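Local coordinates for NeuRonal IgCAM-5 (Caenorhabditis elegans, PDB 6ON6), which is a neuronal cell-surface receptor of the immunoglobulin superfamily whose first immunoglobulin domain forms homodimers, probably to mediate cell adhesion and neural wiring, at the interface of chains A and B. Residues are numbered along the deposited sequence; one frame, centred on the assembly and turned at random. Chains: chain A/B, NeuRonal IgCAM-5.

Contact 1: the interface of chains A and B. Residues chain A 96-97, 99-100; chain B 48, 58.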
# COMPACT_ATOMS: atom_id res chain seq x y z
N ASN A 96 1.40 -10.84 -1.97
CA ASN A 96 0.91 -11.26 -0.65
C ASN A 96 1.22 -12.70 -0.31
O ASN A 96 0.36 -13.42 0.22
CB ASN A 96 -0.58 -11.01 -0.47
CG ASN A 96 -1.42 -11.76 -1.44
OD1 ASN A 96 -0.90 -12.36 -2.39
ND2 ASN A 96 -2.73 -11.77 -1.21
N THR A 97 2.45 -13.10 -0.56
CA THR A 97 2.92 -14.38 -0.09
C THR A 97 3.31 -14.28 1.37
O THR A 97 3.44 -13.20 1.96
CB THR A 97 4.13 -14.79 -0.90
OG1 THR A 97 5.10 -13.73 -0.88
CG2 THR A 97 3.72 -15.12 -2.32
N PRO A 99 6.38 -16.11 3.31
CA PRO A 99 6.64 -14.69 3.56
C PRO A 99 6.49 -13.81 2.30
O PRO A 99 6.31 -14.32 1.19
CB PRO A 99 8.09 -14.68 4.01
CG PRO A 99 8.70 -15.85 3.27
CD PRO A 99 7.61 -16.91 3.23
N ILE A 100 6.62 -12.51 2.48
CA ILE A 100 6.31 -11.59 1.38
C ILE A 100 7.34 -11.73 0.27
O ILE A 100 8.46 -12.20 0.45
CB ILE A 100 6.28 -10.16 1.92
CG1 ILE A 100 5.57 -9.21 0.95
CG2 ILE A 100 7.71 -9.73 2.24
CD1 ILE A 100 5.15 -7.99 1.60
N ARG B 48 4.49 -1.54 3.60
CA ARG B 48 3.75 -2.79 3.52
C ARG B 48 2.28 -2.45 3.41
O ARG B 48 1.74 -1.79 4.29
CB ARG B 48 3.98 -3.60 4.77
CG ARG B 48 5.41 -4.09 4.91
CD ARG B 48 5.83 -4.93 3.73
NE ARG B 48 7.13 -5.54 3.98
CZ ARG B 48 7.31 -6.66 4.68
NH1 ARG B 48 6.27 -7.30 5.20
NH2 ARG B 48 8.53 -7.14 4.87
N ARG B 58 -2.45 -10.08 3.65
CA ARG B 58 -1.78 -11.34 3.97
C ARG B 58 -1.71 -11.43 5.48
O ARG B 58 -2.04 -10.46 6.18
CB ARG B 58 -0.37 -11.32 3.41
CG ARG B 58 0.35 -10.03 3.74
CD ARG B 58 1.64 -9.87 2.97
NE ARG B 58 2.60 -10.90 3.33
CZ ARG B 58 3.45 -10.81 4.34
NH1 ARG B 58 4.27 -11.83 4.57
NH2 ARG B 58 3.52 -9.71 5.09
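A:Ile100 meets B:Arg58 and B:Arg48 with different parts of its side chain, and these three residues hide most of the surface in the patch. Both chains are the first immunoglobulin domain of the receptor. A:Ile100 precedes strand 101-110, while B:Arg48 opens strand 48-52.

B:Arg58 has its guanidinium face beneath the branch point of A:Ile100, whose CB lies over the centre of the plane, 3.8 Å from B:Arg58 CZ. The edge of the same group serves a polar contact. NE and the terminal nitrogen NH1 grip the backbone carbonyl of A:Thr97 side-on, B:Arg58 NE to A:Thr97 O being 2.8 Å and B:Arg58 NH1 to A:Thr97 O 3.1 Å. In both bonds the oxygen lies nearly in the guanidinium plane. The NE bond is the straighter, with 154° at its hydrogen, and the NH1 bond is more bent. A bend at chi3 (-64°) carries the head across to this carbonyl, and the two bonds to one atom limit its rotation.

On its other flank, A:Ile100 leans CG2 over the rim of one guanidinium face of B:Arg48, 3.8 Å from B:Arg48 NH2. The CD1 methyl meets the aliphatic part of that chain, A:Ile100 CD1 to B:Arg48 CD being 3.8 Å. Within chain A, the hydroxyl of A:Thr97 donates a hydrogen bond to the carbonyl of A:Pro99, which follows a cis peptide, and probably braces the loop that presents the gripped carbonyl.

Contact 2: the interface of chains A and B. Residues chain A 37, 39, 52, 94-96; chain B 49, 57.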
# COMPACT_ATOMS: atom_id res chain seq x y z
N MET A 37 -1.90 -11.79 -4.96
CA MET A 37 -2.18 -10.42 -5.39
C MET A 37 -0.89 -9.62 -5.47
O MET A 37 -0.01 -9.76 -4.62
CB MET A 37 -3.08 -9.75 -4.36
CG MET A 37 -4.45 -10.35 -4.28
SD MET A 37 -5.46 -9.87 -5.69
CE MET A 37 -5.35 -11.33 -6.71
N ALA A 39 0.69 -5.70 -5.56
CA ALA A 39 0.43 -4.30 -5.25
C ALA A 39 1.68 -3.49 -5.56
O ALA A 39 2.79 -3.95 -5.34
CB ALA A 39 0.01 -4.12 -3.78
N PHE A 52 -3.52 -2.00 -6.89
CA PHE A 52 -3.82 -3.27 -6.23
C PHE A 52 -4.41 -4.21 -7.27
O PHE A 52 -5.37 -3.85 -7.95
CB PHE A 52 -4.82 -3.08 -5.09
CG PHE A 52 -5.13 -4.35 -4.38
CD1 PHE A 52 -4.25 -4.90 -3.46
CD2 PHE A 52 -6.27 -5.06 -4.69
CE1 PHE A 52 -4.52 -6.10 -2.84
CE2 PHE A 52 -6.54 -6.27 -4.07
CZ PHE A 52 -5.67 -6.79 -3.14
N GLN A 94 4.89 -5.68 -4.58
CA GLN A 94 4.85 -6.64 -3.49
C GLN A 94 3.72 -7.62 -3.71
O GLN A 94 2.67 -7.27 -4.25
CB GLN A 94 4.83 -5.92 -2.15
CG GLN A 94 3.63 -5.18 -1.88
CD GLN A 94 3.80 -4.29 -0.63
OE1 GLN A 94 4.63 -3.38 -0.61
NE2 GLN A 94 3.07 -4.61 0.41
N ILE A 95 3.99 -8.91 -3.39
CA ILE A 95 3.03 -9.98 -3.56
C ILE A 95 2.69 -10.53 -2.19
O ILE A 95 3.56 -10.60 -1.33
CB ILE A 95 3.67 -11.11 -4.37
CG1 ILE A 95 4.40 -10.52 -5.59
CG2 ILE A 95 2.61 -12.06 -4.81
CD1 ILE A 95 5.40 -11.48 -6.24
N ASN A 96 1.40 -10.84 -1.97
CA ASN A 96 0.91 -11.26 -0.65
C ASN A 96 1.22 -12.70 -0.31
O ASN A 96 0.36 -13.42 0.22
CB ASN A 96 -0.58 -11.01 -0.47
CG ASN A 96 -1.42 -11.76 -1.44
OD1 ASN A 96 -0.90 -12.36 -2.39
ND2 ASN A 96 -2.73 -11.77 -1.21
N LEU B 49 1.65 -2.89 2.34
CA LEU B 49 0.20 -2.90 2.31
C LEU B 49 -0.32 -3.90 3.34
O LEU B 49 0.10 -5.08 3.37
CB LEU B 49 -0.30 -3.25 0.91
CG LEU B 49 -1.83 -3.31 0.73
CD1 LEU B 49 -2.46 -1.93 0.94
CD2 LEU B 49 -2.20 -3.86 -0.66
N PHE B 57 -4.37 -8.03 3.34
CA PHE B 57 -3.51 -8.43 2.22
C PHE B 57 -2.94 -9.83 2.45
O PHE B 57 -2.97 -10.67 1.55
CB PHE B 57 -2.40 -7.39 2.08
CG PHE B 57 -1.58 -7.50 0.83
CD1 PHE B 57 -2.18 -7.58 -0.43
CD2 PHE B 57 -0.20 -7.37 0.90
CE1 PHE B 57 -1.41 -7.60 -1.60
CE2 PHE B 57 0.59 -7.40 -0.28
CZ PHE B 57 -0.02 -7.50 -1.52
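The side-chain amide of A:Asn96 reaches across to the backbone carbonyl of B:Phe57, with A:Asn96 ND2 to B:Phe57 O at 3.0 Å and 150° at the hydrogen. The donor lies in the carbonyl plane, and the acceptor is close to the amide plane. Behind it, the amide oxygen takes a second bond within chain A, from A:Met37 N to A:Asn96 OD1 at 2.8 Å, although this N-H comes from above the carbonyl plane. Together the two bonds fix the turn of the amide. CG stands between the backbone N and carbonyl carbon (chi1 62°), which directs the amide toward the B:Phe57 carbonyl while CB sits over the centre of the B:Phe57 ring, 3.5 Å from its centroid.

B:Phe57 has more surface covered by the partner than any other residue of the patch. The opposite face of its ring is backed, toward the rim, by CD2 of its own chain's B:Leu49, and A:Gln94 O lies at the ring edge. A:Phe52 presents its own edge, with A:Phe52 CE1 3.7 Å from B:Phe57 CE1. B:Leu49 CD2 also crosses to A:Phe52 CD1, 3.6 Å away, and to A:Ala39 CB at 3.8 Å.

With an alanine in place of A:Asn96, the B:Phe57 carbonyl would probably lose its donor and A:Met37 N its acceptor. The site seats an aromatic side chain of one domain against the sheet of the other, probably helping to anchor the homodimer.

Contact 3: the interface of chains A and B. Residues chain A 47-49, 57-58; chain B 94, 100, 102.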
# COMPACT_ATOMS: atom_id res chain seq x y z
N PRO A 47 3.48 6.27 3.08
CA PRO A 47 3.57 5.63 1.77
C PRO A 47 2.26 5.77 1.04
O PRO A 47 1.23 6.19 1.60
CB PRO A 47 3.85 4.16 2.10
CG PRO A 47 3.43 3.99 3.51
CD PRO A 47 3.53 5.30 4.19
N ARG A 48 2.31 5.49 -0.25
CA ARG A 48 1.15 5.63 -1.11
C ARG A 48 0.94 4.32 -1.83
O ARG A 48 1.83 3.85 -2.54
CB ARG A 48 1.40 6.72 -2.13
CG ARG A 48 1.50 8.09 -1.50
CD ARG A 48 0.26 8.46 -0.73
NE ARG A 48 0.32 9.86 -0.31
CZ ARG A 48 -0.01 10.89 -1.09
NH1 ARG A 48 -0.44 10.68 -2.34
NH2 ARG A 48 0.08 12.13 -0.63
N LEU A 49 -0.23 3.72 -1.64
CA LEU A 49 -0.64 2.64 -2.53
C LEU A 49 -0.87 3.21 -3.92
O LEU A 49 -1.60 4.21 -4.11
CB LEU A 49 -1.90 1.98 -1.99
CG LEU A 49 -2.46 0.83 -2.84
CD1 LEU A 49 -1.49 -0.35 -2.88
CD2 LEU A 49 -3.83 0.37 -2.31
N PHE A 57 -4.99 2.61 -7.94
CA PHE A 57 -5.75 3.07 -6.78
C PHE A 57 -6.48 4.37 -7.08
O PHE A 57 -7.67 4.51 -6.78
CB PHE A 57 -4.77 3.24 -5.61
CG PHE A 57 -5.41 3.45 -4.27
CD1 PHE A 57 -6.42 2.60 -3.80
CD2 PHE A 57 -4.91 4.41 -3.41
CE1 PHE A 57 -6.95 2.75 -2.52
CE2 PHE A 57 -5.45 4.59 -2.12
CZ PHE A 57 -6.47 3.74 -1.67
N ARG A 58 -5.79 5.31 -7.70
CA ARG A 58 -6.32 6.64 -7.96
C ARG A 58 -5.43 7.29 -9.00
O ARG A 58 -4.37 6.75 -9.34
CB ARG A 58 -6.29 7.46 -6.68
CG ARG A 58 -4.94 7.37 -6.00
CD ARG A 58 -4.95 7.95 -4.60
NE ARG A 58 -5.23 9.37 -4.63
CZ ARG A 58 -4.31 10.32 -4.77
NH1 ARG A 58 -4.69 11.58 -4.78
NH2 ARG A 58 -3.01 10.00 -4.85
N GLN B 94 -5.72 5.19 4.17
CA GLN B 94 -5.75 6.11 3.04
C GLN B 94 -6.92 5.77 2.13
O GLN B 94 -7.28 4.60 1.99
CB GLN B 94 -4.40 6.17 2.37
CG GLN B 94 -4.00 4.96 1.70
CD GLN B 94 -2.53 5.03 1.26
OE1 GLN B 94 -1.62 5.13 2.09
NE2 GLN B 94 -2.31 5.05 -0.03
N ILE B 100 -5.87 12.94 -2.11
CA ILE B 100 -5.96 11.79 -1.21
C ILE B 100 -6.49 12.23 0.15
O ILE B 100 -6.42 13.38 0.55
CB ILE B 100 -4.58 11.14 -1.09
CG1 ILE B 100 -4.68 9.73 -0.52
CG2 ILE B 100 -3.69 12.07 -0.26
CD1 ILE B 100 -3.49 8.95 -0.78
N LEU B 102 -6.11 10.84 4.16
CA LEU B 102 -5.41 9.87 4.98
C LEU B 102 -5.24 10.37 6.41
O LEU B 102 -5.43 11.55 6.72
CB LEU B 102 -4.07 9.52 4.37
CG LEU B 102 -2.95 10.54 4.26
CD1 LEU B 102 -2.11 10.55 5.53
CD2 LEU B 102 -2.09 10.15 3.08
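A:Phe57 turns the edge of its ring toward B:Gln94, whose backbone O lies in the ring plane, with A:Phe57 CZ to B:Gln94 O at 3.8 Å; A:Leu49 CD2 of the same chain backs one face. The ring and the B:Gln94 amide are inclined 47° to each other, and A:Phe57 CE2 approaches the chain of B:Gln94 at CG, 4.1 Å away. Two guanidinium groups also turn a face to B:Ile100, which is set between them: its CG2 lies toward the rim of the A:Arg48 face, its CB over the centre of the A:Arg58 one. The side chain of B:Leu102 crosses that of A:Arg48 at about a right angle, its CD2 4.2 Å from A:Arg48 NE.

B:Gln94 runs extended beyond CG (chi2 -170°), which places its amide against the backbone of A:Pro47 to A:Leu49. As modelled, B:Gln94 NE2 faces the N-H of A:Leu49 N at 2.9 Å, and B:Gln94 OE1 faces the carbonyl A:Pro47 O at 3.1 Å. The first pair has two donors and the second two acceptors, so this orientation is doubtful. Exchanging the amide oxygen and nitrogen would probably turn both clashes into hydrogen bonds.

Read that way, B:Gln94 would clamp the start of strand 48-52 through backbone atoms. The site probably links strand 89-95 of one domain to that strand of its partner, while B:Ile100, held between the two arginines, helps to join the homodimer.

Contacts 1 and 2 adjoin, their C-alpha centres about 7 Å apart, and A:Asn96 belongs to both. Contact 3 is centred about 14 Å from contact 2 and 19 Å from contact 1. There the roles change over: residues 48, 49, 57 and 58 come from chain A, whereas chain B supplies them in contacts 1 and 2. This is the two-fold symmetry of the homodimer. Each domain therefore offers the same surface, made of strands 48-52 and 89-95 and the loop residues 57-58 and 96-100, both as grip and as receiving surface.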